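3',5'-cyclic-nucleotide phosphodiesterase 1 (PDB 4OJV) belongs to the class II phosphodiesterases of the metallo-hydrolase/oxidoreductase clan and holds two zinc ions in a fold of two beta sheets flanked by helices. Local coordinates at residues A[49-54]-A[93-98]; A[136-141]-A[168-173]; A[143-148]-A[179-184]; A[296-301]-A[349-354]; A[322-327]-A[338-343]. All coordinates share one frame; numbering follows the deposited sequence.

Contact 1 (A[49-54]-A[93-98]); sequences EMLVQG and SLLQSL
Leu51 meets Leu95 and Leu98 through methyl groups alone, so no ring, amide or carboxylate offers a face or an edge to this junction. One branch does the work from the 49-54 side: Leu51 CD2 stands 3.7 Å from Leu95 CD2 and 4.1 Å from Leu98 CD1. The side chains of Leu51 and Leu95 run past each other in opposite directions, whereas that of Leu98 crosses Leu51 at a slant. The CB of Leu51 leaves its helix along the flank, and with CG anti to the carbonyl carbon (chi1 -70°) CD2 is carried across to the partner segment. With 81 Å² buried and 8.9 Å between the CA atoms of Leu51 and Leu95, the two backbones stay well apart. The contact joins helix 44-53 to the end of helix 92-96 beside the eight-stranded sheet of the metallo-beta-lactamase-like sandwich, where Met50 and Leu94 both touch Thr7 of strand 4-8. Helix 110-119 adds Thr114 against Leu51 and Val117 against Leu98. Within 93-98, Ser97 OG donates to Leu94 O at 2.8 Å, close to in line with the carbonyl (162°), and Leu98 N donates to Leu95 O at 3.0 Å. These bonds tie together the turn that carries Leu95 and Leu98. Phe68 of the second subunit packs on Glu49 and Val52.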
# COMPACT_ATOMS: atom_id res chain seq x y z
N GLU A 49 -9.77 9.59 -2.83
CA GLU A 49 -10.38 9.20 -4.10
C GLU A 49 -11.89 9.36 -4.06
O GLU A 49 -12.51 9.84 -5.01
CB GLU A 49 -10.04 7.75 -4.44
CG GLU A 49 -8.63 7.54 -4.97
CD GLU A 49 -8.31 8.36 -6.20
OE1 GLU A 49 -9.10 8.33 -7.18
OE2 GLU A 49 -7.27 9.04 -6.20
N MET A 50 -12.48 8.94 -2.94
CA MET A 50 -13.92 8.97 -2.79
C MET A 50 -14.42 10.40 -2.67
O MET A 50 -15.53 10.70 -3.13
CB MET A 50 -14.36 8.11 -1.61
CG MET A 50 -14.05 6.63 -1.80
SD MET A 50 -14.52 5.57 -0.42
CE MET A 50 -16.29 5.76 -0.49
N LEU A 51 -13.60 11.29 -2.10
CA LEU A 51 -13.91 12.72 -2.04
C LEU A 51 -13.88 13.40 -3.42
O LEU A 51 -14.57 14.39 -3.63
CB LEU A 51 -13.00 13.44 -1.02
CG LEU A 51 -13.25 13.14 0.48
CD1 LEU A 51 -12.06 13.51 1.35
CD2 LEU A 51 -14.50 13.82 1.01
N VAL A 52 -13.09 12.85 -4.35
CA VAL A 52 -12.99 13.40 -5.72
C VAL A 52 -14.04 12.80 -6.66
O VAL A 52 -14.71 13.54 -7.39
CB VAL A 52 -11.59 13.20 -6.34
CG1 VAL A 52 -11.52 13.77 -7.75
CG2 VAL A 52 -10.52 13.84 -5.47
N GLN A 53 -14.18 11.48 -6.64
CA GLN A 53 -15.09 10.77 -7.54
C GLN A 53 -16.57 11.11 -7.29
O GLN A 53 -17.39 11.04 -8.21
CB GLN A 53 -14.88 9.25 -7.46
CG GLN A 53 -13.57 8.78 -8.09
CD GLN A 53 -13.36 7.28 -7.96
OE1 GLN A 53 -13.65 6.68 -6.93
NE2 GLN A 53 -12.85 6.67 -9.02
N GLY A 54 -16.89 11.49 -6.06
CA GLY A 54 -18.23 11.93 -5.70
C GLY A 54 -18.51 13.35 -6.15
O GLY A 54 -18.61 14.27 -5.33
N SER A 93 -24.29 11.66 5.30
CA SER A 93 -24.11 12.04 6.70
C SER A 93 -22.63 12.10 7.09
O SER A 93 -22.26 12.98 7.87
CB SER A 93 -24.91 11.15 7.63
OG SER A 93 -24.46 9.82 7.59
N LEU A 94 -21.80 11.21 6.54
CA LEU A 94 -20.35 11.28 6.74
C LEU A 94 -19.82 12.61 6.18
O LEU A 94 -19.03 13.30 6.84
CB LEU A 94 -19.62 10.08 6.10
CG LEU A 94 -18.13 9.80 6.43
CD1 LEU A 94 -17.77 8.35 6.13
CD2 LEU A 94 -17.19 10.72 5.67
N LEU A 95 -20.27 12.98 4.99
CA LEU A 95 -19.85 14.23 4.35
C LEU A 95 -20.34 15.47 5.12
O LEU A 95 -19.66 16.50 5.12
CB LEU A 95 -20.33 14.28 2.90
CG LEU A 95 -19.62 13.32 1.96
CD1 LEU A 95 -20.36 13.22 0.64
CD2 LEU A 95 -18.17 13.73 1.73
N GLN A 96 -21.49 15.36 5.77
CA GLN A 96 -22.06 16.48 6.53
C GLN A 96 -21.15 16.96 7.66
O GLN A 96 -21.18 18.14 8.01
CB GLN A 96 -23.46 16.12 7.06
CG GLN A 96 -24.28 17.30 7.58
CD GLN A 96 -24.53 18.39 6.54
OE1 GLN A 96 -24.67 19.57 6.89
NE2 GLN A 96 -24.60 18.01 5.27
N SER A 97 -20.33 16.06 8.22
CA SER A 97 -19.39 16.44 9.28
C SER A 97 -18.35 17.46 8.79
O SER A 97 -17.79 18.21 9.59
CB SER A 97 -18.70 15.22 9.90
OG SER A 97 -17.80 14.63 8.99
N LEU A 98 -18.09 17.47 7.49
CA LEU A 98 -17.26 18.49 6.85
C LEU A 98 -18.06 19.75 6.52
O LEU A 98 -17.51 20.86 6.54
CB LEU A 98 -16.66 17.95 5.55
CG LEU A 98 -15.69 16.78 5.56
CD1 LEU A 98 -15.42 16.36 4.12
CD2 LEU A 98 -14.39 17.14 6.26

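Contact 2 (A[136-141]-A[168-173])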
# COMPACT_ATOMS: atom_id res chain seq x y z
N GLY A 136 -2.00 0.65 5.32
CA GLY A 136 -2.55 2.00 5.38
C GLY A 136 -2.52 2.57 6.78
O GLY A 136 -2.13 3.72 6.98
N LEU A 137 -2.93 1.77 7.76
CA LEU A 137 -2.82 2.18 9.15
C LEU A 137 -1.41 2.70 9.44
O LEU A 137 -1.23 3.76 10.04
CB LEU A 137 -3.12 0.97 10.06
CG LEU A 137 -2.63 1.02 11.51
CD1 LEU A 137 -3.32 2.11 12.32
CD2 LEU A 137 -2.80 -0.34 12.17
N VAL A 138 -0.40 1.94 9.01
CA VAL A 138 0.97 2.31 9.31
C VAL A 138 1.41 3.56 8.55
O VAL A 138 1.85 4.54 9.15
CB VAL A 138 1.92 1.12 9.03
CG1 VAL A 138 3.37 1.55 9.15
CG2 VAL A 138 1.62 -0.03 9.99
N VAL A 139 1.29 3.54 7.23
CA VAL A 139 1.81 4.67 6.46
C VAL A 139 1.03 5.96 6.77
O VAL A 139 1.61 7.05 6.80
CB VAL A 139 1.88 4.35 4.96
CG1 VAL A 139 2.37 5.55 4.17
CG2 VAL A 139 2.81 3.15 4.73
N ASN A 140 -0.28 5.84 7.06
CA ASN A 140 -1.10 7.01 7.38
C ASN A 140 -0.80 7.58 8.77
O ASN A 140 -1.12 8.74 9.04
CB ASN A 140 -2.61 6.70 7.38
CG ASN A 140 -3.20 6.27 6.04
OD1 ASN A 140 -4.33 5.80 6.03
ND2 ASN A 140 -2.49 6.45 4.93
N SER A 141 -0.21 6.78 9.66
CA SER A 141 -0.13 7.15 11.07
C SER A 141 0.55 8.48 11.42
O SER A 141 0.14 9.14 12.37
CB SER A 141 0.41 5.98 11.92
OG SER A 141 1.76 5.67 11.58
N HIS A 168 7.10 -6.17 15.77
CA HIS A 168 7.54 -6.27 14.38
C HIS A 168 7.22 -5.08 13.51
O HIS A 168 7.77 -5.00 12.41
CB HIS A 168 7.02 -7.56 13.76
CG HIS A 168 7.57 -8.78 14.42
ND1 HIS A 168 8.89 -9.08 14.41
CD2 HIS A 168 6.94 -9.79 15.12
CE1 HIS A 168 9.09 -10.22 15.09
NE2 HIS A 168 7.90 -10.66 15.52
N VAL A 169 6.37 -4.17 13.98
CA VAL A 169 5.97 -3.01 13.17
C VAL A 169 6.43 -1.70 13.81
O VAL A 169 7.27 -1.01 13.25
CB VAL A 169 4.45 -3.00 12.89
CG1 VAL A 169 4.07 -1.77 12.08
CG2 VAL A 169 4.04 -4.26 12.13
N PHE A 170 5.86 -1.38 14.97
CA PHE A 170 6.18 -0.13 15.65
C PHE A 170 7.42 -0.33 16.50
O PHE A 170 7.36 -0.35 17.73
CB PHE A 170 4.99 0.36 16.46
CG PHE A 170 3.79 0.65 15.61
CD1 PHE A 170 3.75 1.77 14.79
CD2 PHE A 170 2.70 -0.21 15.61
CE1 PHE A 170 2.65 2.04 13.99
CE2 PHE A 170 1.59 0.04 14.81
CZ PHE A 170 1.57 1.17 14.01
N ASN A 171 8.55 -0.51 15.81
CA ASN A 171 9.77 -1.00 16.45
C ASN A 171 11.02 -0.24 16.03
O ASN A 171 12.14 -0.71 16.25
CB ASN A 171 9.94 -2.51 16.21
CG ASN A 171 10.16 -2.84 14.74
OD1 ASN A 171 10.28 -1.95 13.90
ND2 ASN A 171 10.24 -4.13 14.43
N ASP A 172 10.84 0.93 15.41
CA ASP A 172 11.94 1.78 14.95
C ASP A 172 12.78 1.20 13.81
O ASP A 172 13.80 1.77 13.43
CB ASP A 172 12.80 2.24 16.14
CG ASP A 172 12.06 3.20 17.03
OD1 ASP A 172 11.37 4.10 16.49
OD2 ASP A 172 12.19 3.12 18.27
N LEU A 173 12.30 0.10 13.24
CA LEU A 173 12.97 -0.57 12.12
C LEU A 173 12.03 -0.63 10.90
O LEU A 173 12.34 -0.08 9.84
CB LEU A 173 13.44 -1.96 12.55
CG LEU A 173 14.41 -2.02 13.74
CD1 LEU A 173 14.50 -3.42 14.31
CD2 LEU A 173 15.79 -1.49 13.38
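Val138 reaches Val169 and Phe170 with a single methyl, CG2, and the two partners receive it differently. Against Val169 the side chains pass at a slant, Val138 CG2 lying 3.7 Å from Val169 CG1. Against Phe170 they run past each other in opposite senses, and Val138 CG2 comes obliquely to the ring, 4.2 Å from Phe170 CZ. Val169 CG1 itself sits over the centre of the Phe170 ring, 4.0 Å above its plane, so Val169 and Phe170 present one joint surface to helix 135-140; Phe170 is the centre of an inverse gamma turn. Ser141 OG approaches the ring at its edge, 4.4 Å from Phe170 CE1. That hydroxyl donates to Val138 O at 2.7 Å, in the carbonyl plane on a lone pair, and has a weak bond with Trp175 NE1 besides; Ser141 N donates to Val138 O at 3.1 Å. Beyond the turn, Asn171 OD1 accepts from Leu173 N in an Asx turn, and Asp172 bonds backbone amides of Val217 and Lys218 of the second subunit. The contact joins the ends of helices 135-140 and 159-169, which link the successive parallel strands 121-125, 153-157 and 186-190; Ile155 of the middle strand touches both Leu137 and Phe170.

Contact 3 (A[143-148]-A[179-184]); sequences SIYEQE and TAERSR
Tyr145 faces a type I beta turn running from Glu181 to Arg184, closed by Arg184 N donating to Glu181 O at 3.1 Å; the CA atoms nearest across the contact, those of Tyr145 and Ser183, are 9.8 Å apart. The phenol reaches across toward Glu181. Tyr145 OH lies 3.7 Å from Glu181 CB, and Tyr145 CE1 lies 4.1 Å from Glu181 CG, so the aliphatic part of the glutamate makes the touch. Glu181 CG is anti to the backbone N and the chain bends at chi2 (76°); the carboxylate and ring planes are 81° apart. Both segments belong to connections between a helix and a strand, the first starting as a 3-10 turn: residues 143-148 lead toward strand 153-157, and residues 179-184 toward strand 186-190, the next parallel strand of the same sheet. Between them one water, lying in the ring plane at its edge, is hydrogen-bonded to Tyr145 OH (2.9 Å) and to Ser183 OG (3.0 Å). Ser183 OG is also at the ring edge, 4.2 Å from Tyr145 CE1. Leu178 and Lys185 add further contacts to Tyr145, and Lys152 NZ bonds Ser183 O. The adjoining Glu146 forms a salt bridge with Lys287 of the second subunit.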
# COMPACT_ATOMS: atom_id res chain seq x y z
N SER A 143 0.10 11.24 10.19
CA SER A 143 -0.92 12.30 10.13
C SER A 143 -1.40 12.72 11.52
O SER A 143 -1.85 13.84 11.69
CB SER A 143 -2.12 11.86 9.29
OG SER A 143 -2.84 10.80 9.91
N ILE A 144 -1.29 11.82 12.49
CA ILE A 144 -1.74 12.11 13.85
C ILE A 144 -0.96 13.30 14.46
O ILE A 144 -1.46 13.95 15.37
CB ILE A 144 -1.63 10.86 14.75
CG1 ILE A 144 -2.55 9.75 14.25
CG2 ILE A 144 -2.01 11.18 16.19
CD1 ILE A 144 -2.13 8.34 14.63
N TYR A 145 0.22 13.60 13.93
CA TYR A 145 1.07 14.68 14.47
C TYR A 145 0.96 16.02 13.75
O TYR A 145 1.79 16.91 13.98
CB TYR A 145 2.53 14.25 14.46
CG TYR A 145 2.77 13.02 15.26
CD1 TYR A 145 2.58 13.03 16.65
CD2 TYR A 145 3.18 11.85 14.65
CE1 TYR A 145 2.80 11.89 17.39
CE2 TYR A 145 3.40 10.71 15.39
CZ TYR A 145 3.21 10.73 16.76
OH TYR A 145 3.43 9.59 17.49
N GLU A 146 -0.05 16.15 12.90
CA GLU A 146 -0.27 17.41 12.19
C GLU A 146 -0.67 18.60 13.06
O GLU A 146 -0.57 19.75 12.62
CB GLU A 146 -1.28 17.21 11.07
CG GLU A 146 -0.65 16.72 9.78
CD GLU A 146 0.35 17.69 9.18
OE1 GLU A 146 0.26 18.91 9.46
OE2 GLU A 146 1.24 17.24 8.43
N GLN A 147 -1.12 18.34 14.29
CA GLN A 147 -1.64 19.41 15.17
C GLN A 147 -1.40 19.15 16.65
O GLN A 147 -1.24 18.00 17.08
CB GLN A 147 -3.14 19.65 14.90
CG GLN A 147 -4.04 18.44 15.10
CD GLN A 147 -3.90 17.41 14.00
OE1 GLN A 147 -4.19 17.68 12.83
NE2 GLN A 147 -3.46 16.21 14.37
N GLU A 148 -1.38 20.23 17.43
CA GLU A 148 -1.16 20.16 18.88
C GLU A 148 -2.40 19.61 19.60
O GLU A 148 -2.32 18.58 20.27
CB GLU A 148 -0.76 21.53 19.44
CG GLU A 148 0.02 21.47 20.74
CD GLU A 148 0.40 22.84 21.27
OE1 GLU A 148 -0.51 23.62 21.61
OE2 GLU A 148 1.61 23.13 21.35
N THR A 179 4.12 4.48 19.18
CA THR A 179 3.52 4.15 20.48
C THR A 179 4.39 4.60 21.66
O THR A 179 3.87 4.75 22.77
CB THR A 179 3.17 2.66 20.62
OG1 THR A 179 4.35 1.88 20.89
CG2 THR A 179 2.47 2.14 19.37
N ALA A 180 5.68 4.80 21.42
CA ALA A 180 6.63 5.24 22.46
C ALA A 180 6.65 6.76 22.65
O ALA A 180 7.21 7.24 23.64
CB ALA A 180 8.03 4.74 22.13
N GLU A 181 6.08 7.51 21.71
CA GLU A 181 6.04 8.97 21.81
C GLU A 181 5.16 9.37 22.99
O GLU A 181 4.08 8.82 23.17
CB GLU A 181 5.57 9.59 20.48
CG GLU A 181 5.39 11.12 20.49
CD GLU A 181 6.70 11.89 20.44
OE1 GLU A 181 7.49 11.81 21.41
OE2 GLU A 181 6.93 12.60 19.44
N ARG A 182 5.65 10.30 23.81
CA ARG A 182 5.04 10.58 25.11
C ARG A 182 3.60 11.08 25.09
O ARG A 182 2.89 10.94 26.08
CB ARG A 182 5.91 11.58 25.88
CG ARG A 182 5.62 13.01 25.48
CD ARG A 182 6.58 14.02 26.06
NE ARG A 182 6.53 14.06 27.52
CZ ARG A 182 7.28 14.88 28.22
NH1 ARG A 182 8.09 15.71 27.59
NH2 ARG A 182 7.21 14.87 29.54
N SER A 183 3.17 11.68 23.98
CA SER A 183 1.81 12.20 23.88
C SER A 183 0.77 11.10 23.74
O SER A 183 -0.43 11.36 23.90
CB SER A 183 1.68 13.22 22.74
OG SER A 183 1.94 12.63 21.48
N ARG A 184 1.22 9.88 23.47
CA ARG A 184 0.35 8.70 23.37
C ARG A 184 -0.80 8.91 22.38
O ARG A 184 -1.93 8.49 22.61
CB ARG A 184 -0.16 8.24 24.75
CG ARG A 184 0.94 7.97 25.78
CD ARG A 184 1.86 6.83 25.36
NE ARG A 184 3.03 6.69 26.24
CZ ARG A 184 3.13 5.81 27.23
NH1 ARG A 184 2.13 4.97 27.51
NH2 ARG A 184 4.24 5.76 27.96
O HOH W 1 2.29 9.99 20.11

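Contact 4 (A[296-301]-A[349-354]); sequences SPIYLI and EERNLG
Arg351 is brought to Ile301 and Ile298 by a bend early in its chain: chi1 of -68° sets CG anti to the carbonyl carbon, and chi2 of -79° turns the chain, which is extended at chi3 before the guanidinium turns off again. Arg351 CG then lies 3.9 Å from Ile301 CG2, while Arg351 NH2 comes within 3.5 Å of Ile298 CD1. Ile298 sends CD1 out by placing CG1 anti to the backbone N. Both isoleucines cross the arginine at a slant. The polar end is held elsewhere: NH1 is hydrogen-bonded to Asn302 OD1, the residue just after Ile301. Deeper in, Ile301 CD1 packs on Leu353 CD1 at 4.2 Å. The contact thus joins the start of helix 297-311, with Ser296 at its N-cap position, to the end of helix 336-350, where positive phi at Asn352, with two bonds back into the last turn, makes a Schellman motif. It lies in the helical layer beside the seven-stranded mixed sheet; helix 336-350 belongs to the beta-alpha-beta unit 321-325, 336-350, 357-360.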
# COMPACT_ATOMS: atom_id res chain seq x y z
N SER A 296 -12.56 -20.91 -0.41
CA SER A 296 -13.10 -20.96 -1.76
C SER A 296 -14.61 -21.13 -1.62
O SER A 296 -15.11 -21.28 -0.50
CB SER A 296 -12.50 -22.14 -2.52
OG SER A 296 -13.14 -23.33 -2.12
N PRO A 297 -15.37 -21.10 -2.74
CA PRO A 297 -16.82 -21.09 -2.57
C PRO A 297 -17.41 -22.30 -1.84
O PRO A 297 -18.37 -22.13 -1.09
CB PRO A 297 -17.34 -20.99 -4.01
CG PRO A 297 -16.26 -20.21 -4.69
CD PRO A 297 -15.00 -20.81 -4.14
N ILE A 298 -16.83 -23.48 -2.01
CA ILE A 298 -17.34 -24.66 -1.32
C ILE A 298 -17.12 -24.54 0.19
O ILE A 298 -18.00 -24.87 0.97
CB ILE A 298 -16.77 -25.98 -1.90
CG1 ILE A 298 -17.40 -27.20 -1.21
CG2 ILE A 298 -15.24 -26.03 -1.82
CD1 ILE A 298 -18.90 -27.28 -1.36
N TYR A 299 -15.96 -24.03 0.60
CA TYR A 299 -15.67 -23.89 2.02
C TYR A 299 -16.52 -22.79 2.66
O TYR A 299 -17.02 -22.96 3.78
CB TYR A 299 -14.18 -23.67 2.27
CG TYR A 299 -13.35 -24.86 1.82
CD1 TYR A 299 -13.37 -26.05 2.54
CD2 TYR A 299 -12.57 -24.79 0.68
CE1 TYR A 299 -12.61 -27.15 2.13
CE2 TYR A 299 -11.81 -25.87 0.26
CZ TYR A 299 -11.83 -27.04 0.99
OH TYR A 299 -11.08 -28.11 0.57
N LEU A 300 -16.71 -21.67 1.96
CA LEU A 300 -17.56 -20.62 2.50
C LEU A 300 -19.01 -21.11 2.61
O LEU A 300 -19.67 -20.90 3.63
CB LEU A 300 -17.47 -19.33 1.66
CG LEU A 300 -18.41 -18.20 2.11
CD1 LEU A 300 -18.26 -17.85 3.59
CD2 LEU A 300 -18.21 -16.95 1.27
N ILE A 301 -19.52 -21.75 1.56
CA ILE A 301 -20.88 -22.28 1.62
C ILE A 301 -21.03 -23.33 2.73
O ILE A 301 -22.05 -23.36 3.42
CB ILE A 301 -21.36 -22.80 0.24
CG1 ILE A 301 -21.58 -21.63 -0.74
CG2 ILE A 301 -22.64 -23.64 0.35
CD1 ILE A 301 -22.72 -20.69 -0.40
N GLU A 349 -27.94 -22.27 -3.77
CA GLU A 349 -29.18 -22.83 -4.33
C GLU A 349 -29.20 -24.35 -4.21
O GLU A 349 -30.22 -24.93 -3.85
CB GLU A 349 -29.36 -22.40 -5.79
CG GLU A 349 -30.69 -22.80 -6.42
CD GLU A 349 -31.79 -21.79 -6.15
OE1 GLU A 349 -31.73 -20.68 -6.73
OE2 GLU A 349 -32.72 -22.11 -5.39
N GLU A 350 -28.07 -24.98 -4.51
CA GLU A 350 -27.92 -26.44 -4.43
C GLU A 350 -28.08 -26.94 -2.99
O GLU A 350 -28.66 -28.00 -2.75
CB GLU A 350 -26.55 -26.85 -5.00
CG GLU A 350 -26.24 -28.34 -4.97
CD GLU A 350 -24.94 -28.65 -5.69
OE1 GLU A 350 -24.96 -28.76 -6.93
OE2 GLU A 350 -23.91 -28.79 -5.00
N ARG A 351 -27.59 -26.14 -2.04
CA ARG A 351 -27.67 -26.46 -0.60
C ARG A 351 -28.96 -25.95 0.06
O ARG A 351 -29.11 -26.07 1.28
CB ARG A 351 -26.46 -25.88 0.14
CG ARG A 351 -25.13 -26.53 -0.18
CD ARG A 351 -24.95 -27.85 0.55
NE ARG A 351 -23.64 -28.44 0.26
CZ ARG A 351 -22.53 -28.19 0.95
NH1 ARG A 351 -22.55 -27.37 1.99
NH2 ARG A 351 -21.40 -28.78 0.60
N ASN A 352 -29.86 -25.39 -0.74
CA ASN A 352 -31.14 -24.85 -0.25
C ASN A 352 -31.00 -23.94 0.98
O ASN A 352 -31.58 -24.20 2.03
CB ASN A 352 -32.17 -25.97 0.01
CG ASN A 352 -32.61 -26.68 -1.26
OD1 ASN A 352 -31.81 -27.33 -1.94
ND2 ASN A 352 -33.90 -26.59 -1.58
N LEU A 353 -30.21 -22.88 0.85
CA LEU A 353 -29.99 -21.94 1.95
C LEU A 353 -31.02 -20.81 1.99
O LEU A 353 -30.92 -19.88 2.79
CB LEU A 353 -28.56 -21.38 1.92
CG LEU A 353 -27.43 -22.39 2.11
CD1 LEU A 353 -26.08 -21.70 1.97
CD2 LEU A 353 -27.52 -23.10 3.46
N GLY A 354 -32.04 -20.90 1.13
CA GLY A 354 -33.10 -19.90 1.12
C GLY A 354 -32.70 -18.61 0.43
O GLY A 354 -31.81 -18.59 -0.41

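Contact 5 (A[322-327]-A[338-343]); sequences VIVTHV and LTILEE. With ZN (zinc ion), chain E.
Val324 and Val327 both meet Ile340, yet His326, just before Val327, is a zinc ligand with a left-handed backbone (phi 62°), and its imidazole lies on the side of the chain opposite to Ile340. On the apolar side, Val327 and Ile340 reach toward each other tip to tip: Ile340 CD1 is 3.7 Å from Val327 CG1 and 4.2 Å from Val327 CG2, inserted against both branches. With chi1 at -75°, CG1 of Ile340 is anti to the carbonyl carbon and carries CD1 to Val327, while the other branch, Ile340 CG2, stands 4.3 Å from Val324 CG1. This is the packing of helix 336-350 on strand 321-325 in a beta-alpha-beta unit that continues into strand 357-360. On the metal side, His326 NE2 binds zinc at 2.1 Å, and a water binds the same ion at 2.0 Å; Asp132, His133 and Asp244 complete the protein ligands. The other ring nitrogen, ND1, is hydrogen-bonded to Ser281 OG, a second-shell bond that fixes the rotation of the imidazole. Metal coordination on one side and apolar methyl contacts on the other are consistent with the turn after strand 321-325 being held by the zinc and by helix 336-350.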
# COMPACT_ATOMS: atom_id res chain seq x y z
N VAL A 322 -24.71 -11.53 2.65
CA VAL A 322 -23.31 -11.96 2.68
C VAL A 322 -22.54 -11.09 1.70
O VAL A 322 -22.83 -11.07 0.50
CB VAL A 322 -23.17 -13.45 2.35
CG1 VAL A 322 -21.71 -13.87 2.26
CG2 VAL A 322 -23.93 -14.29 3.37
N ILE A 323 -21.57 -10.36 2.25
CA ILE A 323 -20.75 -9.43 1.48
C ILE A 323 -19.36 -10.05 1.39
O ILE A 323 -18.68 -10.19 2.40
CB ILE A 323 -20.68 -8.04 2.16
CG1 ILE A 323 -22.09 -7.51 2.49
CG2 ILE A 323 -19.86 -7.06 1.33
CD1 ILE A 323 -23.00 -7.32 1.30
N VAL A 324 -18.97 -10.46 0.19
CA VAL A 324 -17.75 -11.24 -0.04
C VAL A 324 -16.58 -10.29 -0.22
O VAL A 324 -16.62 -9.39 -1.06
CB VAL A 324 -17.93 -12.13 -1.28
CG1 VAL A 324 -16.66 -12.91 -1.59
CG2 VAL A 324 -19.09 -13.08 -1.08
N THR A 325 -15.53 -10.51 0.56
CA THR A 325 -14.37 -9.64 0.59
C THR A 325 -13.11 -10.38 0.18
O THR A 325 -13.11 -11.60 0.02
CB THR A 325 -14.17 -9.10 2.02
OG1 THR A 325 -13.87 -10.21 2.88
CG2 THR A 325 -15.43 -8.39 2.52
N HIS A 326 -12.02 -9.63 0.01
CA HIS A 326 -10.67 -10.20 -0.07
C HIS A 326 -10.50 -11.14 -1.24
O HIS A 326 -9.75 -12.10 -1.18
CB HIS A 326 -10.34 -10.91 1.25
CG HIS A 326 -8.87 -11.08 1.53
ND1 HIS A 326 -8.15 -12.13 1.07
CD2 HIS A 326 -7.99 -10.32 2.30
CE1 HIS A 326 -6.88 -12.02 1.49
NE2 HIS A 326 -6.78 -10.93 2.25
N VAL A 327 -11.18 -10.86 -2.35
CA VAL A 327 -10.98 -11.68 -3.54
C VAL A 327 -9.61 -11.35 -4.14
O VAL A 327 -9.25 -10.18 -4.29
CB VAL A 327 -12.11 -11.48 -4.58
CG1 VAL A 327 -11.83 -12.27 -5.85
CG2 VAL A 327 -13.45 -11.90 -3.98
N LEU A 338 -16.59 -12.20 -10.27
CA LEU A 338 -17.78 -12.66 -10.98
C LEU A 338 -17.89 -14.18 -10.92
O LEU A 338 -18.96 -14.72 -10.66
CB LEU A 338 -17.79 -12.15 -12.42
CG LEU A 338 -17.83 -10.62 -12.59
CD1 LEU A 338 -17.71 -10.21 -14.05
CD2 LEU A 338 -19.08 -10.04 -11.95
N THR A 339 -16.77 -14.87 -11.14
CA THR A 339 -16.74 -16.33 -11.03
C THR A 339 -17.20 -16.79 -9.65
O THR A 339 -18.07 -17.65 -9.51
CB THR A 339 -15.33 -16.86 -11.33
OG1 THR A 339 -14.95 -16.44 -12.65
CG2 THR A 339 -15.25 -18.38 -11.20
N ILE A 340 -16.60 -16.19 -8.62
CA ILE A 340 -16.92 -16.53 -7.23
C ILE A 340 -18.39 -16.24 -6.89
O ILE A 340 -19.05 -17.06 -6.26
CB ILE A 340 -15.95 -15.80 -6.27
CG1 ILE A 340 -14.59 -16.49 -6.30
CG2 ILE A 340 -16.50 -15.70 -4.86
CD1 ILE A 340 -13.44 -15.62 -5.83
N LEU A 341 -18.89 -15.10 -7.35
CA LEU A 341 -20.29 -14.75 -7.08
C LEU A 341 -21.22 -15.82 -7.68
O LEU A 341 -22.16 -16.28 -7.01
CB LEU A 341 -20.61 -13.36 -7.61
CG LEU A 341 -22.00 -12.80 -7.30
CD1 LEU A 341 -22.24 -12.71 -5.80
CD2 LEU A 341 -22.16 -11.44 -7.96
N GLU A 342 -20.96 -16.21 -8.92
CA GLU A 342 -21.77 -17.23 -9.59
C GLU A 342 -21.69 -18.57 -8.89
O GLU A 342 -22.70 -19.24 -8.70
CB GLU A 342 -21.33 -17.36 -11.03
CG GLU A 342 -21.71 -16.16 -11.87
CD GLU A 342 -21.10 -16.21 -13.25
OE1 GLU A 342 -20.29 -17.13 -13.51
OE2 GLU A 342 -21.44 -15.33 -14.06
N GLU A 343 -20.47 -18.95 -8.50
CA GLU A 343 -20.24 -20.22 -7.81
C GLU A 343 -20.93 -20.25 -6.45
O GLU A 343 -21.55 -21.25 -6.08
CB GLU A 343 -18.74 -20.52 -7.70
CG GLU A 343 -18.13 -20.82 -9.07
CD GLU A 343 -16.63 -21.01 -9.05
OE1 GLU A 343 -15.95 -20.62 -8.07
OE2 GLU A 343 -16.10 -21.56 -10.04
ZN ZN E . -5.29 -10.76 3.72
O HOH W 2 -3.60 -11.31 4.68

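Overall arrangement
Contacts 2 and 5 are fully buried, contacts 1 and 4 partly so, and contact 3 lies at the surface, where a water bridge adds to light side-chain packing. Contacts 4 and 5 share helix 336-350 and touch through Pro297 and Glu343; contact 5 joins a strand of the seven-stranded sheet to its helix, contact 4 packs that helix on its neighbour, and contact 5 alone includes a zinc ligand. Contacts 2 and 3 also touch, Phe170 against Thr179, and their segments alternate along the chain beside the eight-stranded sheet. Contacts 2 and 4 lie 39 Å apart between centres, as do contacts 3 and 5. Contacts 1, 2 and 3 all meet the second subunit; contacts 4 and 5 do not.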